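Local coordinates for mandelate racemase/muconate lactonizing enzyme-like protein (PDB 3RCY) that probably catalyses a magnesium-dependent reaction of the mandelate racemase/muconate lactonizing enzyme kind on an unidentified carboxylate substrate, as a member of the enolase superfamily, at residues A[154-167]-A[193-207]. Numbering follows the deposited sequence.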
# COMPACT_ATOMS: atom_id res chain seq x y z
N ALA A 154 -35.06 -21.94 -17.35
CA ALA A 154 -34.49 -20.70 -17.89
C ALA A 154 -35.22 -20.26 -19.17
O ALA A 154 -35.53 -19.07 -19.31
CB ALA A 154 -33.00 -20.86 -18.15
N ALA A 155 -35.46 -21.21 -20.08
CA ALA A 155 -36.21 -20.95 -21.31
C ALA A 155 -37.60 -20.41 -20.98
O ALA A 155 -38.05 -19.45 -21.61
CB ALA A 155 -36.32 -22.22 -22.16
N ASP A 156 -38.25 -20.99 -19.98
CA ASP A 156 -39.56 -20.52 -19.56
C ASP A 156 -39.50 -19.11 -18.93
O ASP A 156 -40.33 -18.27 -19.24
CB ASP A 156 -40.23 -21.52 -18.62
CG ASP A 156 -41.69 -21.22 -18.41
OD1 ASP A 156 -42.47 -21.21 -19.39
OD2 ASP A 156 -42.07 -20.96 -17.26
N CYS A 157 -38.52 -18.87 -18.06
CA CYS A 157 -38.34 -17.53 -17.49
C CYS A 157 -38.16 -16.46 -18.57
O CYS A 157 -38.77 -15.39 -18.52
CB CYS A 157 -37.14 -17.50 -16.53
SG CYS A 157 -37.46 -18.32 -15.00
N VAL A 158 -37.32 -16.77 -19.54
CA VAL A 158 -37.03 -15.85 -20.63
C VAL A 158 -38.25 -15.61 -21.53
O VAL A 158 -38.53 -14.47 -21.91
CB VAL A 158 -35.79 -16.32 -21.43
CG1 VAL A 158 -35.64 -15.54 -22.73
CG2 VAL A 158 -34.55 -16.16 -20.57
N ALA A 159 -38.99 -16.68 -21.83
CA ALA A 159 -40.22 -16.56 -22.61
C ALA A 159 -41.17 -15.57 -21.93
O ALA A 159 -41.81 -14.76 -22.61
CB ALA A 159 -40.89 -17.92 -22.78
N ARG A 160 -41.17 -15.59 -20.62
CA ARG A 160 -42.03 -14.82 -19.77
C ARG A 160 -41.49 -13.40 -19.57
O ARG A 160 -42.08 -12.66 -18.87
CB ARG A 160 -42.17 -15.49 -18.39
CG ARG A 160 -43.33 -16.42 -18.07
CD ARG A 160 -43.01 -17.51 -16.98
NE ARG A 160 -42.05 -17.18 -15.88
CZ ARG A 160 -41.37 -18.09 -15.16
NH1 ARG A 160 -40.74 -17.77 -14.01
NH2 ARG A 160 -41.35 -19.34 -15.57
N GLY A 161 -40.38 -13.06 -20.19
CA GLY A 161 -39.81 -11.72 -20.16
C GLY A 161 -38.65 -11.43 -19.21
O GLY A 161 -38.10 -10.34 -19.25
N TYR A 162 -38.28 -12.39 -18.36
CA TYR A 162 -37.12 -12.20 -17.48
C TYR A 162 -35.84 -12.00 -18.29
O TYR A 162 -35.61 -12.70 -19.29
CB TYR A 162 -36.96 -13.35 -16.49
CG TYR A 162 -37.96 -13.28 -15.37
CD1 TYR A 162 -37.75 -12.47 -14.26
CD2 TYR A 162 -39.15 -14.02 -15.43
CE1 TYR A 162 -38.68 -12.40 -13.23
CE2 TYR A 162 -40.09 -13.95 -14.42
CZ TYR A 162 -39.85 -13.14 -13.32
OH TYR A 162 -40.78 -13.07 -12.31
N THR A 163 -35.04 -11.03 -17.87
CA THR A 163 -33.79 -10.68 -18.54
C THR A 163 -32.56 -11.16 -17.77
O THR A 163 -31.42 -10.83 -18.10
CB THR A 163 -33.69 -9.16 -18.77
OG1 THR A 163 -33.68 -8.48 -17.51
CG2 THR A 163 -34.86 -8.65 -19.62
N ALA A 164 -32.80 -11.93 -16.71
CA ALA A 164 -31.72 -12.51 -15.90
C ALA A 164 -32.29 -13.63 -15.06
O ALA A 164 -33.44 -13.56 -14.59
CB ALA A 164 -31.06 -11.43 -15.02
N VAL A 165 -31.50 -14.69 -14.89
CA VAL A 165 -31.91 -15.86 -14.12
C VAL A 165 -30.78 -16.32 -13.21
O VAL A 165 -29.61 -16.23 -13.58
CB VAL A 165 -32.36 -17.04 -15.03
CG1 VAL A 165 -33.60 -16.65 -15.84
CG2 VAL A 165 -31.24 -17.52 -15.97
N LYS A 166 -31.15 -16.81 -12.03
CA LYS A 166 -30.19 -17.21 -11.00
C LYS A 166 -30.30 -18.69 -10.65
O LYS A 166 -31.39 -19.27 -10.70
CB LYS A 166 -30.35 -16.34 -9.75
CG LYS A 166 -29.20 -16.51 -8.73
CD LYS A 166 -29.05 -15.28 -7.85
CE LYS A 166 -29.85 -15.41 -6.55
NZ LYS A 166 -29.64 -14.20 -5.70
N PHE A 167 -29.16 -19.29 -10.31
CA PHE A 167 -29.05 -20.72 -10.02
C PHE A 167 -27.74 -20.97 -9.28
O PHE A 167 -26.76 -20.22 -9.46
CB PHE A 167 -29.09 -21.54 -11.33
CG PHE A 167 -28.10 -21.07 -12.37
CD1 PHE A 167 -28.40 -19.99 -13.21
CD2 PHE A 167 -26.86 -21.69 -12.50
CE1 PHE A 167 -27.47 -19.53 -14.16
CE2 PHE A 167 -25.93 -21.26 -13.44
CZ PHE A 167 -26.24 -20.18 -14.28
N CYS A 193 -23.96 -23.56 -16.66
CA CYS A 193 -23.71 -22.33 -17.40
C CYS A 193 -23.81 -22.55 -18.90
O CYS A 193 -24.44 -21.77 -19.60
CB CYS A 193 -22.35 -21.72 -17.03
SG CYS A 193 -22.28 -20.99 -15.38
N ARG A 194 -23.19 -23.62 -19.39
CA ARG A 194 -23.19 -23.94 -20.82
C ARG A 194 -24.62 -24.15 -21.34
O ARG A 194 -25.01 -23.56 -22.36
CB ARG A 194 -22.31 -25.17 -21.11
CG ARG A 194 -22.31 -25.62 -22.59
CD ARG A 194 -21.34 -26.78 -22.87
NE ARG A 194 -21.53 -27.95 -22.00
CZ ARG A 194 -22.33 -28.99 -22.27
NH1 ARG A 194 -23.05 -29.01 -23.40
NH2 ARG A 194 -22.42 -30.01 -21.42
N LYS A 195 -25.39 -24.99 -20.65
CA LYS A 195 -26.75 -25.33 -21.08
C LYS A 195 -27.74 -24.18 -20.91
O LYS A 195 -28.62 -23.98 -21.75
CB LYS A 195 -27.24 -26.62 -20.41
CG LYS A 195 -26.46 -27.85 -20.89
CD LYS A 195 -27.01 -29.15 -20.35
CE LYS A 195 -26.22 -30.31 -20.93
NZ LYS A 195 -26.67 -31.62 -20.39
N ILE A 196 -27.59 -23.42 -19.82
CA ILE A 196 -28.46 -22.26 -19.60
C ILE A 196 -28.14 -21.15 -20.61
O ILE A 196 -29.06 -20.56 -21.18
CB ILE A 196 -28.43 -21.77 -18.12
CG1 ILE A 196 -29.03 -22.84 -17.20
CG2 ILE A 196 -29.20 -20.45 -17.95
CD1 ILE A 196 -28.67 -22.69 -15.71
N ARG A 197 -26.86 -20.89 -20.87
CA ARG A 197 -26.47 -19.93 -21.91
C ARG A 197 -27.00 -20.36 -23.28
O ARG A 197 -27.51 -19.54 -24.04
CB ARG A 197 -24.94 -19.72 -21.94
CG ARG A 197 -24.42 -18.85 -23.12
CD ARG A 197 -24.97 -17.42 -23.05
NE ARG A 197 -24.37 -16.70 -21.94
CZ ARG A 197 -24.93 -15.68 -21.29
NH1 ARG A 197 -24.27 -15.09 -20.30
NH2 ARG A 197 -26.14 -15.24 -21.63
N ALA A 198 -26.90 -21.65 -23.59
CA ALA A 198 -27.42 -22.15 -24.86
C ALA A 198 -28.94 -21.96 -24.96
O ALA A 198 -29.45 -21.67 -26.04
CB ALA A 198 -27.04 -23.61 -25.07
N ALA A 199 -29.64 -22.08 -23.83
CA ALA A 199 -31.10 -21.91 -23.79
C ALA A 199 -31.55 -20.45 -23.87
O ALA A 199 -32.59 -20.16 -24.47
CB ALA A 199 -31.69 -22.60 -22.56
N VAL A 200 -30.79 -19.54 -23.26
CA VAL A 200 -31.21 -18.13 -23.23
C VAL A 200 -30.50 -17.22 -24.25
O VAL A 200 -30.99 -16.13 -24.55
CB VAL A 200 -31.11 -17.51 -21.81
CG1 VAL A 200 -31.81 -18.41 -20.78
CG2 VAL A 200 -29.66 -17.25 -21.41
N GLY A 201 -29.35 -17.67 -24.76
CA GLY A 201 -28.52 -16.86 -25.66
C GLY A 201 -28.22 -15.48 -25.09
O GLY A 201 -27.82 -15.36 -23.92
N ASP A 202 -28.43 -14.45 -25.90
CA ASP A 202 -28.29 -13.05 -25.47
C ASP A 202 -29.55 -12.46 -24.84
O ASP A 202 -29.57 -11.27 -24.54
CB ASP A 202 -27.94 -12.14 -26.64
CG ASP A 202 -26.55 -12.35 -27.16
OD1 ASP A 202 -25.72 -12.94 -26.43
OD2 ASP A 202 -26.30 -11.92 -28.30
N LYS A 203 -30.59 -13.26 -24.67
CA LYS A 203 -31.85 -12.71 -24.17
C LYS A 203 -31.85 -12.50 -22.65
O LYS A 203 -32.69 -11.76 -22.12
CB LYS A 203 -33.04 -13.59 -24.58
CG LYS A 203 -33.27 -13.67 -26.09
CD LYS A 203 -34.44 -14.62 -26.39
CE LYS A 203 -34.86 -14.55 -27.85
NZ LYS A 203 -36.16 -15.26 -28.07
N ALA A 204 -30.93 -13.16 -21.95
CA ALA A 204 -30.87 -13.03 -20.49
C ALA A 204 -29.45 -13.16 -19.97
O ALA A 204 -28.60 -13.81 -20.59
CB ALA A 204 -31.76 -14.06 -19.82
N ASP A 205 -29.20 -12.54 -18.82
CA ASP A 205 -27.95 -12.73 -18.09
C ASP A 205 -28.01 -13.95 -17.18
O ASP A 205 -29.08 -14.33 -16.71
CB ASP A 205 -27.60 -11.49 -17.29
CG ASP A 205 -27.09 -10.37 -18.17
OD1 ASP A 205 -25.97 -10.50 -18.71
OD2 ASP A 205 -27.83 -9.37 -18.32
N LEU A 206 -26.85 -14.56 -16.96
CA LEU A 206 -26.69 -15.65 -16.01
C LEU A 206 -26.19 -15.08 -14.69
O LEU A 206 -25.17 -14.38 -14.66
CB LEU A 206 -25.69 -16.68 -16.55
CG LEU A 206 -26.13 -17.83 -17.46
CD1 LEU A 206 -27.02 -17.37 -18.61
CD2 LEU A 206 -24.89 -18.57 -17.99
N LEU A 207 -26.91 -15.37 -13.61
CA LEU A 207 -26.50 -14.94 -12.28
C LEU A 207 -26.08 -16.19 -11.52
O LEU A 207 -26.90 -17.08 -11.28
CB LEU A 207 -27.65 -14.22 -11.56
CG LEU A 207 -28.37 -13.13 -12.37
CD1 LEU A 207 -29.63 -12.69 -11.66
CD2 LEU A 207 -27.47 -11.92 -12.63
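Asp205 N bonds Thr163 O at 2.9 Å, and from there the backbone bonds alternate between the parallel strands 164-167 and 205-207. Val165 N reaches Asp205 O (3.0 Å); Leu207 N then meets Val165 O (2.8 Å). A fourth bond, Phe167 N to Leu207 O, is weak at 3.3 Å. On the face carrying Ala164, Asp205, Lys166 and Leu207, Leu207 CD1 touches the Ala164 methyl, while the aliphatic start of Lys166 crosses Leu207 at about a right angle. The Lys166 chain, bent at chi3, carries NZ away to a hydrogen bond with Tyr129 and salt bridges to Glu235 and Glu336, close to the magnesium that Glu235 helps bind.

The face of Val165 and Leu206 turns to the helices: Val165 CG2 touches Ile196 CG2. At the strand's end, Ile196 CD1 sits squarely over the Phe167 ring, 3.5 Å from the centroid, a CH-pi contact; Leu207 O lies off-centre over the opposite face. Leu206 CG and the Cys193 sulfur meet the ring's edge. Phe167 holds CG between its backbone N and carbonyl carbon (chi1 52°), which lays the ring between helix 193-200 and the end of strand 205-207. With an alanine here, Ile196 CD1 would probably lose its aromatic platform and a gap would open beside Leu206 and Cys193. Further along, Ile196 CG2 and Val200 CG1 both press on Ala154 CB, and Val158 CG2 rests against both Val200 CG1 and Ala204 CB, 3.6 Å from each.

The axes of helix segments 154-159 and 193-200 come within 9.3 Å, 33° apart in direction, outside the barrel wall. Strand 164-167, helix 183-200 and strand 205-208 form one beta-alpha-beta unit of the enolase-type barrel, flanked by strands 126-131 and 233-235.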